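Long-range contacts in GCN5-related N-acetyltransferase (Anabaena variabilis, PDB 2OZG), which binds coenzyme A and probably transfers an acetyl group from acetyl-coenzyme A to an amine, possibly one on an aminoglycoside: residues A134-V139 with T357-P362; V159-N164 with L201-I206; L182-A187 with W391-F396; Q213-F218 with I231-T236. All coordinates share one frame; numbering follows the deposited sequence.

From the N terminus, 134-139, 159-164 and 182-187 come first. They open contacts 1, 2 and 3. Contact 2 closes at 201-206. Contact 4 then opens and closes within one hairpin, 213-218 with 231-236. Contact 1 closes at 357-362 and contact 3 at the C terminus, 391-396. Contacts 2 and 4 are thus nested inside contact 1, and contact 4 also inside contact 3. Contact 3 crosses both contact 1 and contact 2. Contacts 2 and 4 share strand pairing between 202-206 and 211-222. Contacts 3 and 4 meet at a salt bridge. Contacts 1 and 3 tie the sterol carrier protein-like region to the acetyltransferase part of the chain.

Contact 1. Residues A134-V139 with T357-P362; sequences AGSSCV and TSLFTP
The hydroxyl of T357 gives its proton to A134. OG1 donates to A134 O at 2.7 Å, lying in the carbonyl plane on a lone pair, with a C=O...donor angle of 126°. S354 O and A353 O of helix 349-357 are weak competitors for the same proton. L359 N donates a long, weak bond to T357 OG1, 3.4 Å. OG1 is placed between the backbone N and the carbonyl carbon of T357 (chi1 64°). The methyl T357 CG2 reaches A134 CB at 3.7 Å. L359 packs beside this bond. Its CG is anti to the backbone N (chi1 -179°). L359 CD2 lies against A134 CA and A134 N, 3.7 Å from the latter, while L359 CD1 approaches S136 OG at 3.9 Å. A134 and G135 form a classic beta bulge opposite W286. In the other segment, S358 ends helix 349-357 in a Schellman motif, and T361 is the N-cap of helix 362-367. I266 of the second subunit packs on S136 and L359. The contact therefore joins a bulged strand of the acetyltransferase part to the turn between two helices of the sterol carrier protein-like part. One buried hydroxyl donates to a strand carbonyl, and leucine methyls lie against the adjoining backbone, so a directional bond and apolar contact work side by side.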
loop_
_atom_site.group_PDB
_atom_site.type_symbol
_atom_site.label_atom_id
_atom_site.label_comp_id
_atom_site.label_asym_id
_atom_site.label_seq_id
_atom_site.Cartn_x
_atom_site.Cartn_y
_atom_site.Cartn_z
ATOM N N ALA A 134 17.547 7.271 28.057
ATOM C CA ALA A 134 17.355 8.208 29.113
ATOM C C ALA A 134 16.269 9.252 28.873
ATOM O O ALA A 134 15.902 9.959 29.805
ATOM C CB ALA A 134 18.676 8.906 29.390
ATOM N N GLY A 135 15.746 9.356 27.651
ATOM C CA GLY A 135 14.681 10.304 27.405
ATOM C C GLY A 135 13.986 9.983 26.113
ATOM O O GLY A 135 14.488 9.189 25.298
ATOM N N SER A 136 12.888 10.667 25.894
ATOM C CA SER A 136 12.080 10.426 24.705
ATOM C C SER A 136 11.959 11.584 23.734
ATOM O O SER A 136 12.184 12.736 24.093
ATOM C CB SER A 136 10.673 10.024 25.156
ATOM O OG SER A 136 10.739 8.867 25.991
ATOM N N SER A 137 11.666 11.233 22.470
ATOM C CA SER A 137 11.279 12.200 21.447
ATOM C C SER A 137 10.191 11.435 20.718
ATOM O O SER A 137 10.272 10.217 20.571
ATOM C CB SER A 137 12.402 12.587 20.482
ATOM O OG SER A 137 12.919 11.417 19.846
ATOM N N CYS A 138 9.178 12.160 20.279
ATOM C CA CYS A 138 7.972 11.558 19.709
ATOM C C CYS A 138 7.385 12.521 18.697
ATOM O O CYS A 138 7.205 13.712 19.008
ATOM C CB CYS A 138 6.953 11.352 20.834
ATOM S SG CYS A 138 5.598 10.454 20.389
ATOM N N VAL A 139 7.088 11.997 17.519
ATOM C CA VAL A 139 6.431 12.736 16.463
ATOM C C VAL A 139 4.990 12.271 16.399
ATOM O O VAL A 139 4.706 11.100 16.215
ATOM C CB VAL A 139 7.111 12.534 15.082
ATOM C CG1 VAL A 139 6.344 13.313 14.045
ATOM C CG2 VAL A 139 8.522 13.065 15.144
ATOM N N THR A 357 17.497 10.635 34.885
ATOM C CA THR A 357 16.518 11.355 34.040
ATOM C C THR A 357 15.048 11.118 34.318
ATOM O O THR A 357 14.189 11.809 33.741
ATOM C CB THR A 357 16.734 10.952 32.561
ATOM O OG1 THR A 357 16.450 9.563 32.410
ATOM C CG2 THR A 357 18.133 11.264 32.155
ATOM N N SER A 358 14.745 10.171 35.197
ATOM C CA SER A 358 13.374 9.778 35.493
ATOM C C SER A 358 12.667 9.107 34.344
ATOM O O SER A 358 11.452 9.063 34.316
ATOM C CB SER A 358 12.494 10.975 35.950
ATOM O OG SER A 358 13.262 11.813 36.735
ATOM N N LEU A 359 13.395 8.540 33.393
ATOM C CA LEU A 359 12.726 7.803 32.328
ATOM C C LEU A 359 12.006 6.589 32.920
ATOM O O LEU A 359 10.857 6.277 32.544
ATOM C CB LEU A 359 13.768 7.317 31.281
ATOM C CG LEU A 359 13.165 6.558 30.106
ATOM C CD1 LEU A 359 12.144 7.374 29.357
ATOM C CD2 LEU A 359 14.250 6.054 29.169
ATOM N N PHE A 360 12.739 5.840 33.752
ATOM C CA PHE A 360 12.215 4.692 34.477
ATOM C C PHE A 360 12.412 4.895 35.944
ATOM O O PHE A 360 13.404 5.529 36.368
ATOM C CB PHE A 360 12.920 3.406 34.000
ATOM C CG PHE A 360 12.623 3.101 32.557
ATOM C CD1 PHE A 360 11.338 2.844 32.167
ATOM C CD2 PHE A 360 13.626 3.106 31.603
ATOM C CE1 PHE A 360 11.032 2.569 30.817
ATOM C CE2 PHE A 360 13.334 2.832 30.285
ATOM C CZ PHE A 360 12.053 2.585 29.893
ATOM N N THR A 361 11.456 4.380 36.729
ATOM C CA THR A 361 11.488 4.496 38.168
ATOM C C THR A 361 12.427 3.475 38.723
ATOM O O THR A 361 12.796 2.521 38.033
ATOM C CB THR A 361 10.114 4.203 38.820
ATOM O OG1 THR A 361 9.710 2.841 38.512
ATOM C CG2 THR A 361 9.056 5.208 38.384
ATOM N N PRO A 362 12.897 3.701 39.961
ATOM C CA PRO A 362 13.725 2.692 40.567
ATOM C C PRO A 362 13.168 1.300 40.511
ATOM O O PRO A 362 13.912 0.366 40.212
ATOM C CB PRO A 362 13.924 3.221 42.026
ATOM C CG PRO A 362 13.943 4.670 41.867
ATOM C CD PRO A 362 12.881 4.955 40.755
#

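Contact 2. Residues V159-N164 with L201-I206; sequences VVLKNN and LYSYLI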
loop_
_atom_site.group_PDB
_atom_site.type_symbol
_atom_site.label_atom_id
_atom_site.label_comp_id
_atom_site.label_asym_id
_atom_site.label_seq_id
_atom_site.Cartn_x
_atom_site.Cartn_y
_atom_site.Cartn_z
ATOM N N VAL A 159 6.378 36.533 12.380
ATOM C CA VAL A 159 7.566 37.250 12.761
ATOM C C VAL A 159 8.755 36.545 12.146
ATOM O O VAL A 159 8.658 35.402 11.721
ATOM C CB VAL A 159 7.731 37.294 14.282
ATOM C CG1 VAL A 159 6.541 38.046 14.914
ATOM C CG2 VAL A 159 7.832 35.872 14.852
ATOM N N VAL A 160 9.890 37.222 12.117
ATOM C CA VAL A 160 11.093 36.607 11.594
ATOM C C VAL A 160 11.761 35.850 12.735
ATOM O O VAL A 160 11.861 36.384 13.859
ATOM C CB VAL A 160 12.079 37.664 11.069
ATOM C CG1 VAL A 160 13.371 36.988 10.597
ATOM C CG2 VAL A 160 11.437 38.461 9.961
ATOM N N LEU A 161 12.214 34.623 12.444
ATOM C CA LEU A 161 12.903 33.797 13.427
ATOM C C LEU A 161 14.352 34.198 13.649
ATOM O O LEU A 161 14.752 34.416 14.794
ATOM C CB LEU A 161 12.880 32.315 13.024
ATOM C CG LEU A 161 13.666 31.314 13.888
ATOM C CD1 LEU A 161 13.183 31.340 15.330
ATOM C CD2 LEU A 161 13.631 29.837 13.324
ATOM N N LYS A 162 15.106 34.294 12.559
ATOM C CA LYS A 162 16.554 34.454 12.635
ATOM C C LYS A 162 16.969 35.524 13.622
ATOM O O LYS A 162 16.545 36.659 13.522
ATOM C CB LYS A 162 17.199 34.718 11.277
ATOM C CG LYS A 162 18.757 34.543 11.324
ATOM C CD LYS A 162 19.452 34.773 9.974
ATOM N N ASN A 163 17.776 35.081 14.591
ATOM C CA ASN A 163 18.338 35.879 15.690
ATOM C C ASN A 163 17.315 36.697 16.489
ATOM O O ASN A 163 17.688 37.669 17.151
ATOM C CB ASN A 163 19.452 36.769 15.121
ATOM C CG ASN A 163 20.566 35.954 14.463
ATOM O OD1 ASN A 163 20.954 34.882 14.946
ATOM N ND2 ASN A 163 21.078 36.462 13.357
ATOM N N ASN A 164 16.038 36.293 16.451
ATOM C CA ASN A 164 14.992 37.035 17.129
ATOM C C ASN A 164 14.971 36.603 18.577
ATOM O O ASN A 164 14.655 35.445 18.873
ATOM C CB ASN A 164 13.643 36.796 16.469
ATOM C CG ASN A 164 12.550 37.668 17.037
ATOM O OD1 ASN A 164 12.685 38.232 18.116
ATOM N ND2 ASN A 164 11.451 37.794 16.302
ATOM N N LEU A 201 9.827 28.863 5.474
ATOM C CA LEU A 201 9.790 28.666 6.891
ATOM C C LEU A 201 8.783 29.655 7.429
ATOM O O LEU A 201 8.841 30.858 7.136
ATOM C CB LEU A 201 11.161 28.953 7.483
ATOM C CG LEU A 201 11.319 28.620 8.961
ATOM C CD1 LEU A 201 11.181 27.108 9.234
ATOM C CD2 LEU A 201 12.644 29.111 9.445
ATOM N N TYR A 202 7.844 29.166 8.209
ATOM C CA TYR A 202 6.835 30.031 8.808
ATOM C C TYR A 202 7.089 30.035 10.327
ATOM O O TYR A 202 7.375 28.990 10.961
ATOM C CB TYR A 202 5.434 29.489 8.455
ATOM C CG TYR A 202 5.170 29.495 6.986
ATOM C CD1 TYR A 202 4.790 30.680 6.336
ATOM C CD2 TYR A 202 5.342 28.363 6.223
ATOM C CE1 TYR A 202 4.587 30.717 4.992
ATOM C CE2 TYR A 202 5.142 28.392 4.834
ATOM C CZ TYR A 202 4.745 29.556 4.237
ATOM O OH TYR A 202 4.540 29.599 2.883
ATOM N N SER A 203 6.987 31.206 10.903
ATOM C CA SER A 203 7.198 31.447 12.337
ATOM C C SER A 203 6.159 32.466 12.815
ATOM O O SER A 203 5.997 33.537 12.210
ATOM C CB SER A 203 8.558 32.097 12.519
ATOM O OG SER A 203 9.572 31.226 12.183
ATOM N N TYR A 204 5.448 32.140 13.884
ATOM C CA TYR A 204 4.426 33.006 14.434
ATOM C C TYR A 204 4.638 33.060 15.927
ATOM O O TYR A 204 5.011 32.055 16.522
ATOM C CB TYR A 204 3.038 32.357 14.183
ATOM C CG TYR A 204 2.560 32.496 12.758
ATOM C CD1 TYR A 204 3.071 31.690 11.746
ATOM C CD2 TYR A 204 1.561 33.404 12.425
ATOM C CE1 TYR A 204 2.646 31.815 10.481
ATOM C CE2 TYR A 204 1.125 33.554 11.118
ATOM C CZ TYR A 204 1.685 32.780 10.157
ATOM O OH TYR A 204 1.211 32.898 8.878
ATOM N N LEU A 205 4.342 34.199 16.509
ATOM C CA LEU A 205 4.265 34.382 17.954
ATOM C C LEU A 205 2.789 34.259 18.286
ATOM O O LEU A 205 1.926 34.684 17.495
ATOM C CB LEU A 205 4.711 35.760 18.413
ATOM C CG LEU A 205 6.183 36.123 18.189
ATOM C CD1 LEU A 205 6.493 37.576 18.672
ATOM C CD2 LEU A 205 7.190 35.093 18.787
ATOM N N ILE A 206 2.516 33.657 19.446
ATOM C CA ILE A 206 1.177 33.534 19.992
ATOM C C ILE A 206 1.097 34.494 21.155
ATOM O O ILE A 206 1.888 34.410 22.085
ATOM C CB ILE A 206 0.910 32.115 20.558
ATOM C CG1 ILE A 206 1.078 31.081 19.464
ATOM C CG2 ILE A 206 -0.518 32.024 21.094
ATOM C CD1 ILE A 206 1.141 29.658 19.923
#
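V159 and S203 make the single backbone hydrogen bond across this contact. V159 N donates to S203 O at 3.0 Å, nearly straight at 166°, with the donor tilted 33° from the carbonyl plane. Two further bonds shape the loop itself. N164 ND2 donates to V160 O at 2.9 Å, nearly along the C=O axis and in the plane of its own amide. N164 N reaches L161 O, closing a type II turn from L161 to N164. N164 OD1 caps I166 N at the start of helix 165-177. The apolar contacts fall in two places. V159 and L205 cross at about a right angle: V159 CG2 sits 3.7 Å from L205 CG, and V159 CG1 is 3.8 Å from L205 CD1. Further along, L161 CD2 meets L201 CD2 at 4.1 Å, the side chains crossing obliquely. Between these two pairs S203 makes van der Waals contacts of carbon with oxygen. S203 OG lies 3.6 Å from L161 CB, and S203 CB is 3.4 Å from V159 O. Strand 202-206 lies within the second acetyltransferase-family region. The V159 bond continues its antiparallel pairing with strand 156-158. F167 of helix 165-177 packs on V159, L161 and S203, and I166 touches L205. Strand 211-222 pairs antiparallel with 202-206, and its I217 packs on L161 and L201.

Contact 3. Residues L182-A187 with W391-F396; sequences LDRHPA and WMIDFF
R184 and D394 form a two-pronged salt bridge. R184 NE donates to D394 OD2 at 2.8 Å, almost straight at 171°. The oxygen lies in the guanidinium plane and is met on its syn side. R184 NH2 reaches D394 OD1, also at 2.8 Å, but this bond is bent and weak. The guanidinium and carboxylate planes are 56° apart, so the pairing is not coplanar. A water extends the network. It accepts from L182 N at 3.0 Å and donates to D394 OD2 at 2.9 Å. OD2 is thus held by both the arginine and the water. R184 NH1 makes a salt bridge to D233 OD2, and Y171 and W189 each make a cation-pi contact with R184. Packing begins at the guanidinium edge, where I393 CG2 lies 3.3 Å from R184 NH2. L182 packs against D394, M392 and F396. L182 CD1 touches D394 OD2 at 3.5 Å and meets the F396 ring obliquely at CD2, 4.1 Å away. L182 CD2 is tight against CE of selenomethionine M392, at 3.4 Å. The M392 chain bends at chi3 (52°), which turns CE to the leucine. I188 of helix 186-192 also packs on L182, D394 and F396. The contact joins the C-terminal tail to a segment within the second acetyltransferase-family region, at strand 182-183 and the start of helix 186-192. R184 contacts two aspartates, D394 and D233, and two aromatic rings. The arginine probably stabilises the charged forms of both aspartates, and it ties the tail by charge as well as by apolar contact.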
loop_
_atom_site.group_PDB
_atom_site.type_symbol
_atom_site.label_atom_id
_atom_site.label_comp_id
_atom_site.label_asym_id
_atom_site.label_seq_id
_atom_site.Cartn_x
_atom_site.Cartn_y
_atom_site.Cartn_z
ATOM N N LEU A 182 16.580 20.844 26.106
ATOM C CA LEU A 182 17.913 21.405 25.873
ATOM C C LEU A 182 18.028 22.863 26.245
ATOM O O LEU A 182 17.046 23.578 26.174
ATOM C CB LEU A 182 18.251 21.363 24.402
ATOM C CG LEU A 182 18.384 20.002 23.728
ATOM C CD1 LEU A 182 18.878 20.187 22.261
ATOM C CD2 LEU A 182 19.291 19.091 24.521
ATOM N N ASP A 183 19.212 23.261 26.706
ATOM C CA ASP A 183 19.571 24.693 26.661
ATOM C C ASP A 183 20.368 24.630 25.356
ATOM O O ASP A 183 21.483 24.148 25.310
ATOM C CB ASP A 183 20.369 25.204 27.858
ATOM C CG ASP A 183 20.790 26.678 27.691
ATOM O OD1 ASP A 183 20.507 27.267 26.636
ATOM O OD2 ASP A 183 21.424 27.231 28.595
ATOM N N ARG A 184 19.723 25.023 24.268
ATOM C CA ARG A 184 20.268 24.823 22.941
ATOM C C ARG A 184 21.606 25.470 22.529
ATOM O O ARG A 184 21.843 26.652 22.712
ATOM C CB ARG A 184 19.255 25.319 21.914
ATOM C CG ARG A 184 18.031 24.471 21.721
ATOM C CD ARG A 184 16.971 25.225 20.902
ATOM N NE ARG A 184 15.815 24.344 20.653
ATOM C CZ ARG A 184 14.644 24.713 20.149
ATOM N NH1 ARG A 184 14.422 25.971 19.830
ATOM N NH2 ARG A 184 13.685 23.799 19.981
ATOM N N HIS A 185 22.416 24.663 21.875
ATOM C CA HIS A 185 23.619 25.128 21.232
ATOM C C HIS A 185 23.087 25.905 20.031
ATOM O O HIS A 185 21.994 25.586 19.494
ATOM C CB HIS A 185 24.455 23.924 20.746
ATOM C CG HIS A 185 25.794 24.272 20.219
ATOM N ND1 HIS A 185 26.011 24.670 18.911
ATOM C CD2 HIS A 185 27.006 24.250 20.813
ATOM C CE1 HIS A 185 27.294 24.904 18.733
ATOM N NE2 HIS A 185 27.926 24.645 19.867
ATOM N N PRO A 186 23.800 26.964 19.644
ATOM C CA PRO A 186 23.485 27.738 18.460
ATOM C C PRO A 186 23.160 26.896 17.203
ATOM O O PRO A 186 22.327 27.300 16.397
ATOM C CB PRO A 186 24.723 28.606 18.288
ATOM C CG PRO A 186 25.224 28.816 19.668
ATOM C CD PRO A 186 24.892 27.561 20.431
ATOM N N ALA A 187 23.768 25.722 17.068
ATOM C CA ALA A 187 23.561 24.862 15.908
ATOM C C ALA A 187 22.154 24.330 15.822
ATOM O O ALA A 187 21.658 24.022 14.718
ATOM C CB ALA A 187 24.545 23.662 15.982
ATOM N N TRP A 391 11.786 14.434 28.093
ATOM C CA TRP A 391 11.762 14.493 26.652
ATOM C C TRP A 391 12.401 15.780 26.179
ATOM O O TRP A 391 12.725 16.637 26.984
ATOM C CB TRP A 391 10.312 14.322 26.165
ATOM C CG TRP A 391 9.396 15.540 26.480
ATOM C CD1 TRP A 391 8.807 15.852 27.691
ATOM C CD2 TRP A 391 8.979 16.585 25.565
ATOM N NE1 TRP A 391 8.065 17.001 27.564
ATOM C CE2 TRP A 391 8.135 17.449 26.271
ATOM C CE3 TRP A 391 9.197 16.834 24.207
ATOM C CZ2 TRP A 391 7.556 18.561 25.686
ATOM C CZ3 TRP A 391 8.616 17.939 23.640
ATOM C CH2 TRP A 391 7.803 18.776 24.365
HETATM N N MSE A 392 12.696 15.851 24.887
HETATM C CA MSE A 392 13.163 17.053 24.280
HETATM C C MSE A 392 12.453 17.138 22.946
HETATM O O MSE A 392 12.060 16.108 22.366
HETATM C CB MSE A 392 14.648 17.108 24.022
HETATM C CG MSE A 392 15.169 16.210 22.887
HETATM SE SE MSE A 392 17.091 16.453 22.764
HETATM C CE MSE A 392 17.577 16.157 24.519
ATOM N N ILE A 393 12.376 18.364 22.435
ATOM C CA ILE A 393 11.715 18.617 21.138
ATOM C C ILE A 393 12.711 18.539 19.991
ATOM O O ILE A 393 12.359 18.406 18.813
ATOM C CB ILE A 393 11.008 19.975 21.180
ATOM C CG1 ILE A 393 9.914 20.065 20.079
ATOM C CG2 ILE A 393 12.039 21.166 21.082
ATOM C CD1 ILE A 393 8.935 21.171 20.325
ATOM N N ASP A 394 13.956 18.520 20.349
ATOM C CA ASP A 394 15.037 18.631 19.386
ATOM C C ASP A 394 15.724 17.305 19.030
ATOM O O ASP A 394 15.822 16.363 19.794
ATOM C CB ASP A 394 16.109 19.575 19.958
ATOM C CG ASP A 394 15.648 20.980 20.094
ATOM O OD1 ASP A 394 15.108 21.536 19.129
ATOM O OD2 ASP A 394 15.892 21.564 21.162
ATOM N N PHE A 395 16.215 17.268 17.829
ATOM C CA PHE A 395 16.963 16.162 17.384
ATOM C C PHE A 395 18.327 16.739 17.003
ATOM O O PHE A 395 18.411 17.893 16.593
ATOM C CB PHE A 395 16.326 15.565 16.161
ATOM C CG PHE A 395 17.204 14.557 15.534
ATOM C CD1 PHE A 395 17.241 13.254 16.031
ATOM C CD2 PHE A 395 18.086 14.919 14.520
ATOM C CE1 PHE A 395 18.118 12.315 15.489
ATOM C CE2 PHE A 395 18.959 13.993 13.984
ATOM C CZ PHE A 395 18.976 12.688 14.485
ATOM N N PHE A 396 19.392 15.969 17.165
ATOM C CA PHE A 396 20.724 16.418 16.752
ATOM C C PHE A 396 21.583 15.160 16.580
ATOM O O PHE A 396 21.173 14.076 17.051
ATOM C CB PHE A 396 21.343 17.447 17.741
ATOM C CG PHE A 396 21.560 16.906 19.125
ATOM C CD1 PHE A 396 22.640 16.106 19.389
ATOM C CD2 PHE A 396 20.644 17.141 20.137
ATOM C CE1 PHE A 396 22.837 15.595 20.624
ATOM C CE2 PHE A 396 20.815 16.640 21.381
ATOM C CZ PHE A 396 21.898 15.859 21.663
ATOM O OXT PHE A 396 22.643 15.188 15.941
HETATM O O HOH W 1 14.822 20.661 23.683
#

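Contact 4. Residues Q213-F218 with I231-T236; sequences QGYIIF and IRDWVT
G214 to F218 pair antiparallel with T236 to I231, the strand axes 4.4 Å apart at closest approach and 166° between their directions, with paired bonds between Y215 and V235, a bond from I217 N to D233 O, and then a register shift of one at a classic beta bulge, where R232 N and, weakly, D233 N both donate to I217 O. The pairing is tight at G214, whose CA is 3.0 Å from V235 O. Y215 is the main side chain on one face. V235 CB sits over its ring, offset toward the rim, as a CH-pi contact 4.0 Å from the centroid and 23° off the ring normal. At the ring edge Y215 OH donates to D233 OD2 at 2.7 Å, from above the carboxylate plane. D233 CG lies anti to its backbone N (chi1 -169°), on the Y215 side. D233 OD2 has a second partner in R184 NH1. I217 CD1 lies 4.0 Å from D233 CB, the two side chains pointing the same way, and I217 CG2 meets R232 CG at 3.8 Å. On the other face I216 CG2 meets I231 CG2 at 3.9 Å, and F218 CB touches I231. R232 NH1 bonds to the carbonyls of L192 and R194, and W234 NE1 to that of K262. Helix 165-177 packs on Y215 and V235, with F167 edge-to-face to Y215. Helix 239-250 packs on I216 and I231 on the other face. Strand 202-206 flanks 213-218, and strand 258-263 runs parallel to 227-236.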
loop_
_atom_site.group_PDB
_atom_site.type_symbol
_atom_site.label_atom_id
_atom_site.label_comp_id
_atom_site.label_asym_id
_atom_site.label_seq_id
_atom_site.Cartn_x
_atom_site.Cartn_y
_atom_site.Cartn_z
ATOM N N GLN A 213 3.055 34.687 24.512
ATOM C CA GLN A 213 2.820 33.551 25.358
ATOM C C GLN A 213 3.227 32.218 24.727
ATOM O O GLN A 213 3.136 31.181 25.344
ATOM C CB GLN A 213 1.368 33.537 25.771
ATOM C CG GLN A 213 0.993 34.762 26.621
ATOM C CD GLN A 213 -0.351 34.638 27.276
ATOM O OE1 GLN A 213 -0.647 33.630 27.931
ATOM N NE2 GLN A 213 -1.190 35.682 27.118
ATOM N N GLY A 214 3.720 32.256 23.507
ATOM C CA GLY A 214 4.143 31.060 22.852
ATOM C C GLY A 214 4.465 31.348 21.417
ATOM O O GLY A 214 4.386 32.497 20.978
ATOM N N TYR A 215 4.815 30.289 20.680
ATOM C CA TYR A 215 5.152 30.458 19.287
ATOM C C TYR A 215 5.023 29.132 18.525
ATOM O O TYR A 215 4.845 28.040 19.142
ATOM C CB TYR A 215 6.554 31.112 19.160
ATOM C CG TYR A 215 7.746 30.236 19.562
ATOM C CD1 TYR A 215 8.158 29.196 18.762
ATOM C CD2 TYR A 215 8.512 30.519 20.692
ATOM C CE1 TYR A 215 9.260 28.369 19.127
ATOM C CE2 TYR A 215 9.619 29.750 21.020
ATOM C CZ TYR A 215 9.993 28.677 20.245
ATOM O OH TYR A 215 11.133 27.963 20.603
ATOM N N ILE A 216 4.992 29.236 17.197
ATOM C CA ILE A 216 4.977 28.043 16.329
ATOM C C ILE A 216 5.884 28.307 15.142
ATOM O O ILE A 216 5.813 29.382 14.509
ATOM C CB ILE A 216 3.563 27.704 15.781
ATOM C CG1 ILE A 216 2.504 27.825 16.863
ATOM C CG2 ILE A 216 3.559 26.336 15.139
ATOM C CD1 ILE A 216 1.053 27.562 16.390
ATOM N N ILE A 217 6.724 27.311 14.841
ATOM C CA ILE A 217 7.633 27.322 13.703
ATOM C C ILE A 217 7.338 26.077 12.870
ATOM O O ILE A 217 7.362 24.966 13.410
ATOM C CB ILE A 217 9.095 27.273 14.111
ATOM C CG1 ILE A 217 9.422 28.428 15.036
ATOM C CG2 ILE A 217 9.962 27.330 12.826
ATOM C CD1 ILE A 217 10.786 28.332 15.685
ATOM N N PHE A 218 7.092 26.277 11.568
ATOM C CA PHE A 218 6.672 25.198 10.726
ATOM C C PHE A 218 6.991 25.355 9.269
ATOM O O PHE A 218 7.376 26.438 8.782
ATOM C CB PHE A 218 5.186 24.945 10.993
ATOM C CG PHE A 218 4.248 26.027 10.438
ATOM C CD1 PHE A 218 3.808 25.958 9.120
ATOM C CD2 PHE A 218 3.818 27.090 11.222
ATOM C CE1 PHE A 218 2.994 26.941 8.571
ATOM C CE2 PHE A 218 2.943 28.049 10.684
ATOM C CZ PHE A 218 2.536 27.946 9.352
ATOM N N ILE A 231 5.273 20.932 12.125
ATOM C CA ILE A 231 5.667 21.847 13.157
ATOM C C ILE A 231 7.027 21.391 13.704
ATOM O O ILE A 231 7.134 20.327 14.296
ATOM C CB ILE A 231 4.619 21.919 14.279
ATOM C CG1 ILE A 231 3.278 22.469 13.749
ATOM C CG2 ILE A 231 5.111 22.796 15.406
ATOM C CD1 ILE A 231 2.102 22.374 14.727
ATOM N N ARG A 232 8.067 22.206 13.543
ATOM C CA ARG A 232 9.402 21.801 14.029
ATOM C C ARG A 232 9.721 22.302 15.410
ATOM O O ARG A 232 10.565 21.721 16.069
ATOM C CB ARG A 232 10.509 22.189 13.074
ATOM C CG ARG A 232 10.466 23.603 12.617
ATOM C CD ARG A 232 11.598 23.972 11.623
ATOM N NE ARG A 232 11.561 23.226 10.373
ATOM C CZ ARG A 232 12.510 23.324 9.432
ATOM N NH1 ARG A 232 13.560 24.121 9.606
ATOM N NH2 ARG A 232 12.425 22.640 8.332
ATOM N N ASP A 233 9.053 23.352 15.878
ATOM C CA ASP A 233 9.282 23.815 17.237
ATOM C C ASP A 233 8.041 24.599 17.626
ATOM O O ASP A 233 7.386 25.178 16.785
ATOM C CB ASP A 233 10.536 24.709 17.295
ATOM C CG ASP A 233 10.999 25.006 18.701
ATOM O OD1 ASP A 233 10.645 24.231 19.637
ATOM O OD2 ASP A 233 11.780 26.001 18.848
ATOM N N TRP A 234 7.681 24.537 18.897
ATOM C CA TRP A 234 6.545 25.283 19.381
ATOM C C TRP A 234 6.781 25.529 20.858
ATOM O O TRP A 234 7.503 24.753 21.509
ATOM C CB TRP A 234 5.218 24.525 19.155
ATOM C CG TRP A 234 5.226 23.099 19.788
ATOM C CD1 TRP A 234 5.599 21.970 19.174
ATOM C CD2 TRP A 234 4.869 22.724 21.128
ATOM N NE1 TRP A 234 5.494 20.926 20.015
ATOM C CE2 TRP A 234 5.080 21.370 21.238
ATOM C CE3 TRP A 234 4.459 23.427 22.254
ATOM C CZ2 TRP A 234 4.855 20.680 22.410
ATOM C CZ3 TRP A 234 4.256 22.773 23.400
ATOM C CH2 TRP A 234 4.468 21.397 23.500
ATOM N N VAL A 235 6.131 26.592 21.361
ATOM C CA VAL A 235 6.090 26.910 22.756
ATOM C C VAL A 235 4.664 27.362 23.144
ATOM O O VAL A 235 4.028 28.132 22.425
ATOM C CB VAL A 235 7.156 27.978 23.164
ATOM C CG1 VAL A 235 6.831 28.625 24.512
ATOM C CG2 VAL A 235 8.550 27.364 23.180
ATOM N N THR A 236 4.161 26.829 24.270
ATOM C CA THR A 236 2.846 27.223 24.839
ATOM C C THR A 236 3.041 27.351 26.345
ATOM O O THR A 236 3.269 26.339 27.058
ATOM C CB THR A 236 1.692 26.250 24.475
ATOM O OG1 THR A 236 2.008 24.943 24.922
ATOM C CG2 THR A 236 1.526 26.184 22.967
#